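Local coordinates for protein Drep2 (Drosophila melanogaster, PDB 4D2K) that probably takes part in apoptotic DNA fragmentation, using the self-associating CIDE domain that makes up this chain as one piece of a longer protein, at residues V25-T29 with F30-L34; V51-C55 with D56-I60; R36-K40 with L41-A45. All coordinates share one frame; numbering follows the deposited sequence.

Interaction 1 of 3, residues V25-T29 with F30-L34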
loop_
_atom_site.group_PDB
_atom_site.type_symbol
_atom_site.label_atom_id
_atom_site.label_comp_id
_atom_site.label_asym_id
_atom_site.label_seq_id
_atom_site.Cartn_x
_atom_site.Cartn_y
_atom_site.Cartn_z
ATOM N N VAL A 25 -5.655 6.466 -2.851
ATOM C CA VAL A 25 -6.460 6.298 -1.658
ATOM C C VAL A 25 -6.183 7.454 -0.757
ATOM O O VAL A 25 -5.136 8.097 -0.853
ATOM C CB VAL A 25 -6.147 4.970 -0.909
ATOM C CG1 VAL A 25 -6.463 3.756 -1.779
ATOM C CG2 VAL A 25 -4.687 4.960 -0.415
ATOM N N VAL A 26 -7.112 7.696 0.154
ATOM C CA VAL A 26 -6.944 8.737 1.147
ATOM C C VAL A 26 -7.231 8.135 2.501
ATOM O O VAL A 26 -8.357 7.728 2.764
ATOM C CB VAL A 26 -7.877 9.934 0.895
ATOM C CG1 VAL A 26 -7.661 11.001 1.980
ATOM C CG2 VAL A 26 -7.629 10.513 -0.477
ATOM N N VAL A 27 -6.211 8.079 3.361
ATOM C CA VAL A 27 -6.299 7.319 4.610
ATOM C C VAL A 27 -5.558 8.000 5.758
ATOM O O VAL A 27 -4.583 8.737 5.543
ATOM C CB VAL A 27 -5.733 5.882 4.447
ATOM C CG1 VAL A 27 -6.587 5.055 3.447
ATOM C CG2 VAL A 27 -4.282 5.940 4.002
ATOM N N GLY A 28 -6.026 7.745 6.982
ATOM C CA GLY A 28 -5.418 8.311 8.175
ATOM C C GLY A 28 -4.486 7.388 8.931
ATOM O O GLY A 28 -3.633 7.860 9.679
ATOM N N THR A 29 -4.660 6.078 8.764
ATOM C CA THR A 29 -3.912 5.077 9.536
ATOM C C THR A 29 -3.426 3.905 8.676
ATOM O O THR A 29 -3.978 3.624 7.600
ATOM C CB THR A 29 -4.767 4.451 10.687
ATOM O OG1 THR A 29 -5.836 3.710 10.095
ATOM C CG2 THR A 29 -5.372 5.511 11.632
ATOM N N PHE A 30 -2.423 3.192 9.181
ATOM C CA PHE A 30 -1.910 2.017 8.488
ATOM C C PHE A 30 -2.987 0.946 8.292
ATOM O O PHE A 30 -3.093 0.340 7.219
ATOM C CB PHE A 30 -0.711 1.441 9.237
ATOM C CG PHE A 30 -0.221 0.146 8.662
ATOM C CD1 PHE A 30 0.435 0.110 7.444
ATOM C CD2 PHE A 30 -0.432 -1.042 9.349
ATOM C CE1 PHE A 30 0.861 -1.085 6.916
ATOM C CE2 PHE A 30 -0.010 -2.243 8.831
ATOM C CZ PHE A 30 0.634 -2.269 7.611
ATOM N N GLU A 31 -3.867 0.802 9.272
ATOM C CA GLU A 31 -4.871 -0.244 9.209
ATOM C C GLU A 31 -5.876 0.104 8.105
ATOM O O GLU A 31 -6.291 -0.743 7.288
ATOM C CB GLU A 31 -5.574 -0.371 10.571
ATOM C CG GLU A 31 -4.704 -0.894 11.759
ATOM C CD GLU A 31 -3.601 0.069 12.258
ATOM O OE1 GLU A 31 -3.814 1.308 12.329
ATOM O OE2 GLU A 31 -2.504 -0.433 12.595
ATOM N N GLU A 32 -6.184 1.394 8.026
ATOM C CA GLU A 32 -7.046 1.927 6.990
ATOM C C GLU A 32 -6.329 1.849 5.634
ATOM O O GLU A 32 -6.968 1.632 4.596
ATOM C CB GLU A 32 -7.460 3.359 7.364
ATOM C CG GLU A 32 -8.553 3.996 6.531
ATOM C CD GLU A 32 -8.803 5.442 6.952
ATOM O OE1 GLU A 32 -8.713 5.724 8.170
ATOM O OE2 GLU A 32 -9.051 6.298 6.073
ATOM N N LEU A 33 -5.007 2.009 5.636
ATOM C CA LEU A 33 -4.254 1.791 4.404
ATOM C C LEU A 33 -4.509 0.387 3.874
ATOM O O LEU A 33 -4.801 0.232 2.691
ATOM C CB LEU A 33 -2.752 2.027 4.609
ATOM C CG LEU A 33 -1.885 1.554 3.435
ATOM C CD1 LEU A 33 -2.278 2.242 2.143
ATOM C CD2 LEU A 33 -0.436 1.867 3.729
ATOM N N LEU A 34 -4.454 -0.621 4.751
ATOM C CA LEU A 34 -4.737 -2.003 4.337
ATOM C C LEU A 34 -6.173 -2.204 3.837
ATOM O O LEU A 34 -6.397 -2.805 2.784
ATOM C CB LEU A 34 -4.464 -2.978 5.489
ATOM C CG LEU A 34 -3.025 -3.137 5.984
ATOM C CD1 LEU A 34 -2.946 -4.085 7.173
ATOM C CD2 LEU A 34 -2.166 -3.659 4.862
#

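Interaction 2 of 3, residues V51-C55 with D56-I60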
loop_
_atom_site.group_PDB
_atom_site.type_symbol
_atom_site.label_atom_id
_atom_site.label_comp_id
_atom_site.label_asym_id
_atom_site.label_seq_id
_atom_site.Cartn_x
_atom_site.Cartn_y
_atom_site.Cartn_z
ATOM N N VAL A 51 2.515 -4.580 2.323
ATOM C CA VAL A 51 2.614 -3.292 1.647
ATOM C C VAL A 51 4.077 -2.898 1.585
ATOM O O VAL A 51 4.772 -2.959 2.591
ATOM C CB VAL A 51 1.783 -2.205 2.365
ATOM C CG1 VAL A 51 1.993 -0.858 1.699
ATOM C CG2 VAL A 51 0.299 -2.586 2.358
ATOM N N VAL A 52 4.565 -2.518 0.415
ATOM C CA VAL A 52 5.963 -2.145 0.331
ATOM C C VAL A 52 6.107 -0.844 -0.425
ATOM O O VAL A 52 5.225 -0.465 -1.185
ATOM C CB VAL A 52 6.836 -3.250 -0.374
ATOM C CG1 VAL A 52 6.772 -4.572 0.375
ATOM C CG2 VAL A 52 6.413 -3.435 -1.835
ATOM N N LEU A 53 7.233 -0.167 -0.233
ATOM C CA LEU A 53 7.530 1.022 -1.014
ATOM C C LEU A 53 7.760 0.605 -2.459
ATOM O O LEU A 53 8.389 -0.424 -2.728
ATOM C CB LEU A 53 8.770 1.727 -0.470
ATOM C CG LEU A 53 8.699 2.392 0.903
ATOM C CD1 LEU A 53 10.036 3.058 1.190
ATOM C CD2 LEU A 53 7.589 3.426 0.922
ATOM N N GLU A 54 7.257 1.395 -3.392
ATOM C CA GLU A 54 7.471 1.082 -4.787
ATOM C C GLU A 54 8.947 1.234 -5.153
ATOM O O GLU A 54 9.447 0.532 -6.025
ATOM C CB GLU A 54 6.595 1.960 -5.695
ATOM C CG GLU A 54 6.622 1.526 -7.180
ATOM C CD GLU A 54 7.855 2.013 -7.912
ATOM O OE1 GLU A 54 8.394 3.071 -7.522
ATOM O OE2 GLU A 54 8.300 1.341 -8.864
ATOM N N CYS A 55 9.630 2.187 -4.539
ATOM C CA CYS A 55 10.986 2.493 -4.977
ATOM C C CYS A 55 12.014 1.393 -4.647
ATOM O O CYS A 55 12.920 1.165 -5.436
ATOM C CB CYS A 55 11.459 3.832 -4.392
ATOM S SG CYS A 55 11.558 3.867 -2.596
ATOM N N ASP A 56 11.902 0.733 -3.495
ATOM C CA ASP A 56 12.955 -0.226 -3.120
ATOM C C ASP A 56 12.504 -1.495 -2.352
ATOM O O ASP A 56 13.327 -2.201 -1.782
ATOM C CB ASP A 56 14.078 0.520 -2.346
ATOM C CG ASP A 56 13.693 0.925 -0.917
ATOM O OD1 ASP A 56 12.594 0.598 -0.424
ATOM O OD2 ASP A 56 14.535 1.576 -0.258
ATOM N N GLY A 57 11.201 -1.770 -2.327
ATOM C CA GLY A 57 10.680 -2.953 -1.672
ATOM C C GLY A 57 10.646 -2.923 -0.149
ATOM O O GLY A 57 10.201 -3.892 0.472
ATOM N N THR A 58 11.061 -1.812 0.462
ATOM C CA THR A 58 10.991 -1.708 1.923
ATOM C C THR A 58 9.572 -1.953 2.387
ATOM O O THR A 58 8.650 -1.381 1.827
ATOM C CB THR A 58 11.414 -0.326 2.445
ATOM O OG1 THR A 58 12.803 -0.098 2.173
ATOM C CG2 THR A 58 11.171 -0.229 3.943
ATOM N N GLN A 59 9.393 -2.833 3.373
ATOM C CA GLN A 59 8.061 -3.182 3.850
ATOM C C GLN A 59 7.543 -2.227 4.928
ATOM O O GLN A 59 8.298 -1.816 5.789
ATOM C CB GLN A 59 8.041 -4.610 4.393
ATOM C CG GLN A 59 6.648 -5.106 4.649
ATOM C CD GLN A 59 6.583 -6.587 4.998
ATOM O OE1 GLN A 59 7.565 -7.322 4.861
ATOM N NE2 GLN A 59 5.405 -7.034 5.413
ATOM N N ILE A 60 6.257 -1.898 4.885
ATOM C CA ILE A 60 5.640 -1.089 5.940
ATOM C C ILE A 60 4.693 -1.979 6.731
ATOM O O ILE A 60 3.764 -2.567 6.151
ATOM C CB ILE A 60 4.851 0.129 5.373
ATOM C CG1 ILE A 60 5.772 1.068 4.595
ATOM C CG2 ILE A 60 4.168 0.893 6.487
ATOM C CD1 ILE A 60 5.826 0.787 3.122
HETATM O O HOH W 1 3.010 -4.826 5.090
#

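Interaction 3 of 3, residues R36-K40 with L41-A45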
loop_
_atom_site.group_PDB
_atom_site.type_symbol
_atom_site.label_atom_id
_atom_site.label_comp_id
_atom_site.label_asym_id
_atom_site.label_seq_id
_atom_site.Cartn_x
_atom_site.Cartn_y
_atom_site.Cartn_z
ATOM N N ARG A 36 -8.428 0.027 2.595
ATOM C CA ARG A 36 -8.745 0.724 1.338
ATOM C C ARG A 36 -7.869 0.201 0.201
ATOM O O ARG A 36 -8.275 0.183 -0.956
ATOM C CB ARG A 36 -8.534 2.244 1.456
ATOM C CG ARG A 36 -9.441 2.908 2.457
ATOM C CD ARG A 36 -10.822 2.316 2.408
ATOM N NE ARG A 36 -11.542 2.698 3.613
ATOM C CZ ARG A 36 -12.586 2.039 4.093
ATOM N NH1 ARG A 36 -13.016 0.957 3.464
ATOM N NH2 ARG A 36 -13.184 2.447 5.209
ATOM N N GLY A 37 -6.648 -0.198 0.530
ATOM C CA GLY A 37 -5.765 -0.743 -0.485
ATOM C C GLY A 37 -6.346 -2.035 -1.013
ATOM O O GLY A 37 -6.482 -2.209 -2.231
ATOM N N LYS A 38 -6.778 -2.904 -0.112
ATOM C CA LYS A 38 -7.368 -4.151 -0.576
ATOM C C LYS A 38 -8.664 -3.906 -1.350
ATOM O O LYS A 38 -8.839 -4.483 -2.431
ATOM C CB LYS A 38 -7.589 -5.126 0.591
ATOM C CG LYS A 38 -6.270 -5.694 1.150
ATOM C CD LYS A 38 -6.483 -6.783 2.200
ATOM C CE LYS A 38 -6.612 -6.213 3.606
ATOM N NZ LYS A 38 -6.575 -7.303 4.641
ATOM N N ASP A 39 -9.558 -3.053 -0.832
ATOM C CA ASP A 39 -10.767 -2.719 -1.594
ATOM C C ASP A 39 -10.466 -2.169 -2.998
ATOM O O ASP A 39 -11.067 -2.576 -3.977
ATOM C CB ASP A 39 -11.636 -1.703 -0.851
ATOM C CG ASP A 39 -12.862 -1.289 -1.667
ATOM O OD1 ASP A 39 -13.715 -2.155 -1.929
ATOM O OD2 ASP A 39 -12.962 -0.108 -2.076
ATOM N N LYS A 40 -9.563 -1.205 -3.092
ATOM C CA LYS A 40 -9.297 -0.572 -4.374
ATOM C C LYS A 40 -8.604 -1.539 -5.345
ATOM O O LYS A 40 -8.727 -1.414 -6.575
ATOM C CB LYS A 40 -8.444 0.686 -4.161
ATOM C CG LYS A 40 -9.207 1.891 -3.583
ATOM C CD LYS A 40 -9.815 2.736 -4.677
ATOM C CE LYS A 40 -10.089 4.180 -4.230
ATOM N NZ LYS A 40 -10.817 4.292 -2.936
ATOM N N LEU A 41 -7.881 -2.519 -4.812
ATOM C CA LEU A 41 -7.248 -3.462 -5.721
ATOM C C LEU A 41 -8.081 -4.738 -5.882
ATOM O O LEU A 41 -7.642 -5.676 -6.521
ATOM C CB LEU A 41 -5.826 -3.788 -5.263
ATOM C CG LEU A 41 -4.757 -2.883 -5.908
ATOM C CD1 LEU A 41 -5.080 -1.431 -5.710
ATOM C CD2 LEU A 41 -3.373 -3.173 -5.337
ATOM N N GLY A 42 -9.292 -4.755 -5.332
ATOM C CA GLY A 42 -10.201 -5.878 -5.517
ATOM C C GLY A 42 -9.758 -7.150 -4.800
ATOM O O GLY A 42 -10.071 -8.269 -5.212
ATOM N N VAL A 43 -9.086 -6.956 -3.674
ATOM C CA VAL A 43 -8.617 -8.037 -2.827
ATOM C C VAL A 43 -9.653 -8.280 -1.727
ATOM O O VAL A 43 -10.096 -7.330 -1.071
ATOM C CB VAL A 43 -7.249 -7.678 -2.177
ATOM C CG1 VAL A 43 -6.768 -8.778 -1.224
ATOM C CG2 VAL A 43 -6.196 -7.357 -3.250
ATOM N N PRO A 44 -10.051 -9.552 -1.525
ATOM C CA PRO A 44 -11.081 -9.850 -0.520
ATOM C C PRO A 44 -10.603 -9.355 0.835
ATOM O O PRO A 44 -9.408 -9.453 1.121
ATOM C CB PRO A 44 -11.196 -11.378 -0.553
ATOM C CG PRO A 44 -10.628 -11.801 -1.868
ATOM C CD PRO A 44 -9.900 -10.641 -2.506
ATOM N N ALA A 45 -11.511 -8.805 1.634
ATOM C CA ALA A 45 -11.119 -8.062 2.827
ATOM C C ALA A 45 -10.366 -8.873 3.866
ATOM O O ALA A 45 -9.515 -8.335 4.576
ATOM C CB ALA A 45 -12.351 -7.446 3.472
#

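Interaction 1 of 3, residues V25-T29 with F30-L34
The E32 carboxylate reaches back along an extended side chain to the turn that V27 and G28 lead into. Its OE2 lies 3.3 Å from V27 CA and accepts a weak bond from G28 N at 3.5 Å. The same oxygen forms a salt bridge with K9 NZ, probably its main electrostatic partner. The second flat group is the F30 ring, which swings off the start of the helix with CG anti to the backbone N (chi1 174°). On one face of the ring lies L34 CG, 4.1 Å above the plane and offset toward the rim; at the edge, in the ring plane, stands E31 OE2. F66 of helix 63-67 also packs on this phenylalanine, as it does on V27 and L33.

T29 suits the N-cap. Its short side chain holds OG1 back over the first turn of the helix, where it accepts from E32 N at 3.1 Å with an N-H...O angle of 156°. T29 O takes L33 N at 2.7 Å and so begins the helical backbone pattern. The E32 and T29 side chains cross at about a right angle, E32 CB close to T29 OG1.

Behind the cap the contact is largely apolar. V27 and E32 slide past each other in opposite directions, and V27 CG1 rests 3.8 Å from E32 CG, on the aliphatic part of the glutamate, with E32 O slightly nearer. V27 CG2 meets L33 CB at 4.2 Å, while V25 CG2 reaches L33 CD1 more loosely. Beta-branched valines suit the strand, and leucine suits the buried helix face above it. T29 is thus a threonine N-cap, and the step it serves, from strand 22-27 into helix 30-40, belongs to the ubiquitin-like beta-grasp fold of CIDE-N domains.

Interaction 2 of 3, residues V51-C55 with D56-I60
L53 lies side by side with D56 and T58, and its side chain packs against T58 and I60, toward L75 of strand 74-79. CB is 3.9 Å from T58 O and is also near D56 OD1. CG comes within 4.0 Å of I60 CD1. There the chain forks: CD1 runs alongside T58 and touches its CB at 3.9 Å, while CD2 meets I60 CD1, the isoleucine crossing at about a right angle. With CG anti to its own carbonyl carbon (chi1 -68°), the leucine is sent toward the returning chain, where its two methyls divide between T58 and I60; L69 and T73 add further packing. Cutting the side chain back to an alanine here is likely to take away the methyls that meet T58 CB and I60 CD1, and to open a gap between the strand and the turn.

The L53 backbone is engaged too. Its N donates to T58 O at 2.8 Å, and its carbonyl oxygen accepts from G57 N at 3.1 Å. G57 has positive phi, which a residue without a side chain adopts easily. D56 fixes the return of the chain: its OD1 accepts from both T58 N and T58 OG1, the latter at 2.7 Å, from one face of the carboxylate plane. Aspartate, short and charged, fits this double duty.

Farther on, I60 N bonds to V51 O at 2.9 Å, and a water joins V51 N to I60 O, also accepting from Q59 NE2. The whole is a beta hairpin of strand 49-53 with the short, weakly bonded strand 59-60, whose loop contains an Asx turn at D56, at the edge of the beta-grasp sheet.

Interaction 3 of 3, residues R36-K40 with L41-A45
K38 and V43 form the close-packed side of this helix end. The aliphatic part of the lysine runs across the valine, with K38 CB 3.8 Å from V43 CB and K38 CG 3.9 Å from V43 CG1; V49 of strand 49-53 touches both. Lysine suits the spot because its methylenes give an apolar surface while its charge travels on. A bend at chi3 (-88°) carries NZ to A45 O at 3.1 Å, which it meets from above the carbonyl plane, and NZ has a second acceptor in E47 O.

Under this packing the backbone closes off the helix. V43 N donates to K38 O at 2.8 Å and G42 N to D39 O at 3.1 Å, the pair of bonds that defines a Schellman motif. G42 is its C-prime residue, and its positive phi is readily reached by glycine. L41 N still makes a helical bond to G37 O, and L41 packs its CB against that oxygen while its side chain reaches I14 and L77.

The opposite character appears at D39 and K40. D39 points away from the loop into an exposed position, and the K40 chain bends away from the loop, toward K23 and V25 of strand 22-27.

The chemistry thus implies that G37 O, K38 O and D39 O are satisfied by the reversing chain, while a lysine ammonium tied to loop carbonyls is likely to suit the negative end of the helix dipole.

In the fold
Interactions 1 and 3 hold the two ends of the same helix, 30-40: a capping threonine hydroxyl serves the start, whereas a Schellman closure around a glycine ends it. Interaction 2 instead joins two strands through backbone bonds and an Asx turn, on the opposite side of the chain's centre from both. Interaction 3 is the most exposed, with five of its nine touching residues at the surface; interactions 1 and 2 each have three buried, V25, V27 and L33 against V51, V52 and I60. Helix and hairpin meet where L34 packs on V51 and F30 CE1 approaches I60 O at 3.3 Å, while V25 and V27 pack on K40 and R36. Interactions 2 and 3 do not touch.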